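Local structure of COG0546: Predicted phosphatases (Streptococcus pneumoniae, 2AH5) at residues 177-182 against 193-198. The protein is a predicted phosphatase of the haloacid dehalogenase-like hydrolase family, whose physiological substrate is not established. Numbering follows the deposited sequence.
Sequences KLAITW and YQPDYI
Asp196 has CG anti to its carbonyl carbon (chi1 -63°), which places CG near the backbone of Lys177, and chi2 (-67°) turns OD2 to the Lys177 N-H, while the Lys177 side chain, extended from CB to CE, turns at chi4 (68°) to aim NZ at the loop before Asp196. Asp196 OD2 accepts the N-H of Lys177 at 2.9 Å through its anti lone pair, and Asp196 N returns a bond of 2.7 Å to Lys177 O, so one residue grips both polar backbone atoms of the other. Lys177 NZ donates to two successive carbonyls: Tyr193 O at 3.0 Å, nearly in line with its C=O, and Gln194 O at 2.9 Å, approached from above the carbonyl plane. A water joins Lys177 NZ to Asp196 OD2; Lys177 NZ and Asp196 OD2 stay 4.7 Å apart, and their opposite charges probably favour the arrangement without direct contact.

Further along, Ala179 N bonds to Tyr197 O at 3.0 Å and Ala179 pairs in parallel with Ile198. Leu178 and Tyr197 lie side by side on one face of the sheet, Leu178 CD1 3.8 Å from Tyr197 CD2, packed against helix 204-208, where Tyr197 OH bonds to Glu204 O. On the other face Ala179 CB rests against CB and CG of Pro195, and Ile198 CD1 reaches Thr181 CG2, beside helix 187-191. The two segments thus close a beta-alpha-beta crossover, strand 176-180, helix 187-191 and strand 197-199, at the edge of the parallel, Rossmann-like core sheet characteristic of haloacid dehalogenase-like hydrolases.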
loop_
_atom_site.group_PDB
_atom_site.type_symbol
_atom_site.label_atom_id
_atom_site.label_comp_id
_atom_site.label_asym_id
_atom_site.label_seq_id
_atom_site.Cartn_x
_atom_site.Cartn_y
_atom_site.Cartn_z
ATOM N N LYS A 177 -7.828 8.562 -8.961
ATOM C CA LYS A 177 -6.525 7.925 -8.689
ATOM C C LYS A 177 -5.426 8.957 -8.829
ATOM O O LYS A 177 -5.346 9.675 -9.845
ATOM C CB LYS A 177 -6.271 6.694 -9.590
ATOM C CG LYS A 177 -7.037 6.700 -10.927
ATOM C CD LYS A 177 -6.580 5.578 -11.863
ATOM C CE LYS A 177 -7.624 5.234 -12.916
ATOM N NZ LYS A 177 -7.830 6.330 -13.935
ATOM N N LEU A 178 -4.608 9.036 -7.782
ATOM C CA LEU A 178 -3.460 9.919 -7.744
ATOM C C LEU A 178 -2.201 9.056 -7.611
ATOM O O LEU A 178 -1.977 8.412 -6.559
ATOM C CB LEU A 178 -3.575 10.885 -6.566
ATOM C CG LEU A 178 -2.634 12.112 -6.572
ATOM C CD1 LEU A 178 -3.209 13.192 -5.681
ATOM C CD2 LEU A 178 -1.195 11.791 -6.192
ATOM N N ALA A 179 -1.403 9.019 -8.678
ATOM C CA ALA A 179 -0.206 8.168 -8.709
ATOM C C ALA A 179 0.963 8.855 -8.015
ATOM O O ALA A 179 1.205 10.038 -8.233
ATOM C CB ALA A 179 0.200 7.817 -10.170
ATOM N N ILE A 180 1.709 8.098 -7.217
ATOM C CA ILE A 180 2.928 8.634 -6.608
ATOM C C ILE A 180 4.118 7.787 -7.021
ATOM O O ILE A 180 3.990 6.567 -7.199
ATOM C CB ILE A 180 2.814 8.799 -5.066
ATOM C CG1 ILE A 180 2.832 7.434 -4.323
ATOM C CG2 ILE A 180 1.603 9.734 -4.737
ATOM C CD1 ILE A 180 4.266 6.933 -3.962
ATOM N N THR A 181 5.270 8.433 -7.206
ATOM C CA THR A 181 6.407 7.753 -7.823
ATOM C C THR A 181 7.636 7.665 -6.915
ATOM O O THR A 181 8.704 7.234 -7.373
ATOM C CB THR A 181 6.810 8.435 -9.157
ATOM O OG1 THR A 181 7.242 9.767 -8.876
ATOM C CG2 THR A 181 5.628 8.507 -10.127
ATOM N N TRP A 182 7.495 8.101 -5.656
ATOM C CA TRP A 182 8.580 8.001 -4.657
ATOM C C TRP A 182 8.622 6.606 -4.023
ATOM O O TRP A 182 9.479 6.325 -3.164
ATOM C CB TRP A 182 8.451 9.084 -3.567
ATOM C CG TRP A 182 7.255 8.945 -2.664
ATOM C CD1 TRP A 182 7.071 8.012 -1.670
ATOM C CD2 TRP A 182 6.094 9.784 -2.646
ATOM N NE1 TRP A 182 5.859 8.220 -1.044
ATOM C CE2 TRP A 182 5.233 9.291 -1.631
ATOM C CE3 TRP A 182 5.687 10.893 -3.399
ATOM C CZ2 TRP A 182 3.986 9.861 -1.357
ATOM C CZ3 TRP A 182 4.440 11.464 -3.123
ATOM C CH2 TRP A 182 3.607 10.953 -2.109
ATOM N N TYR A 193 -2.377 3.699 -16.613
ATOM C CA TYR A 193 -3.728 3.741 -16.042
ATOM C C TYR A 193 -4.369 5.138 -15.976
ATOM O O TYR A 193 -5.434 5.294 -15.374
ATOM C CB TYR A 193 -3.754 3.060 -14.675
ATOM C CG TYR A 193 -3.266 1.629 -14.739
ATOM C CD1 TYR A 193 -4.139 0.595 -15.056
ATOM C CD2 TYR A 193 -1.914 1.324 -14.546
ATOM C CE1 TYR A 193 -3.678 -0.739 -15.156
ATOM C CE2 TYR A 193 -1.447 0.003 -14.625
ATOM C CZ TYR A 193 -2.335 -1.009 -14.940
ATOM O OH TYR A 193 -1.893 -2.306 -15.010
ATOM N N GLN A 194 -3.758 6.133 -16.623
ATOM C CA GLN A 194 -4.381 7.470 -16.736
ATOM C C GLN A 194 -4.779 8.060 -15.352
ATOM O O GLN A 194 -5.980 8.314 -15.088
ATOM C CB GLN A 194 -5.601 7.464 -17.703
ATOM C CG GLN A 194 -5.272 7.085 -19.168
ATOM C CD GLN A 194 -4.863 5.631 -19.327
ATOM O OE1 GLN A 194 -5.582 4.713 -18.912
ATOM N NE2 GLN A 194 -3.700 5.414 -19.950
ATOM N N PRO A 195 -3.785 8.253 -14.453
ATOM C CA PRO A 195 -4.134 8.867 -13.169
ATOM C C PRO A 195 -4.657 10.284 -13.332
ATOM O O PRO A 195 -4.319 10.990 -14.294
ATOM C CB PRO A 195 -2.800 8.920 -12.405
ATOM C CG PRO A 195 -1.750 8.793 -13.444
ATOM C CD PRO A 195 -2.338 7.961 -14.549
ATOM N N ASP A 196 -5.404 10.728 -12.344
ATOM C CA ASP A 196 -5.971 12.070 -12.343
ATOM C C ASP A 196 -4.967 13.146 -11.986
ATOM O O ASP A 196 -5.143 14.313 -12.323
ATOM C CB ASP A 196 -7.176 12.112 -11.412
ATOM C CG ASP A 196 -8.285 11.194 -11.889
ATOM O OD1 ASP A 196 -8.870 11.486 -12.963
ATOM O OD2 ASP A 196 -8.519 10.149 -11.251
ATOM N N TYR A 197 -3.909 12.738 -11.295
ATOM C CA TYR A 197 -2.831 13.627 -10.875
ATOM C C TYR A 197 -1.649 12.728 -10.539
ATOM O O TYR A 197 -1.823 11.536 -10.238
ATOM C CB TYR A 197 -3.264 14.424 -9.652
ATOM C CG TYR A 197 -2.306 15.523 -9.246
ATOM C CD1 TYR A 197 -2.395 16.818 -9.808
ATOM C CD2 TYR A 197 -1.336 15.285 -8.278
ATOM C CE1 TYR A 197 -1.518 17.838 -9.410
ATOM C CE2 TYR A 197 -0.455 16.288 -7.877
ATOM C CZ TYR A 197 -0.554 17.544 -8.443
ATOM O OH TYR A 197 0.349 18.491 -8.024
ATOM N N ILE A 198 -0.439 13.286 -10.608
ATOM C CA ILE A 198 0.762 12.492 -10.323
ATOM C C ILE A 198 1.737 13.313 -9.485
ATOM O O ILE A 198 1.796 14.529 -9.635
ATOM C CB ILE A 198 1.437 11.933 -11.623
ATOM C CG1 ILE A 198 2.589 10.968 -11.288
ATOM C CG2 ILE A 198 1.888 13.044 -12.521
ATOM C CD1 ILE A 198 2.825 9.869 -12.378
HETATM O O HOH W 1 -9.723 8.197 -12.788
#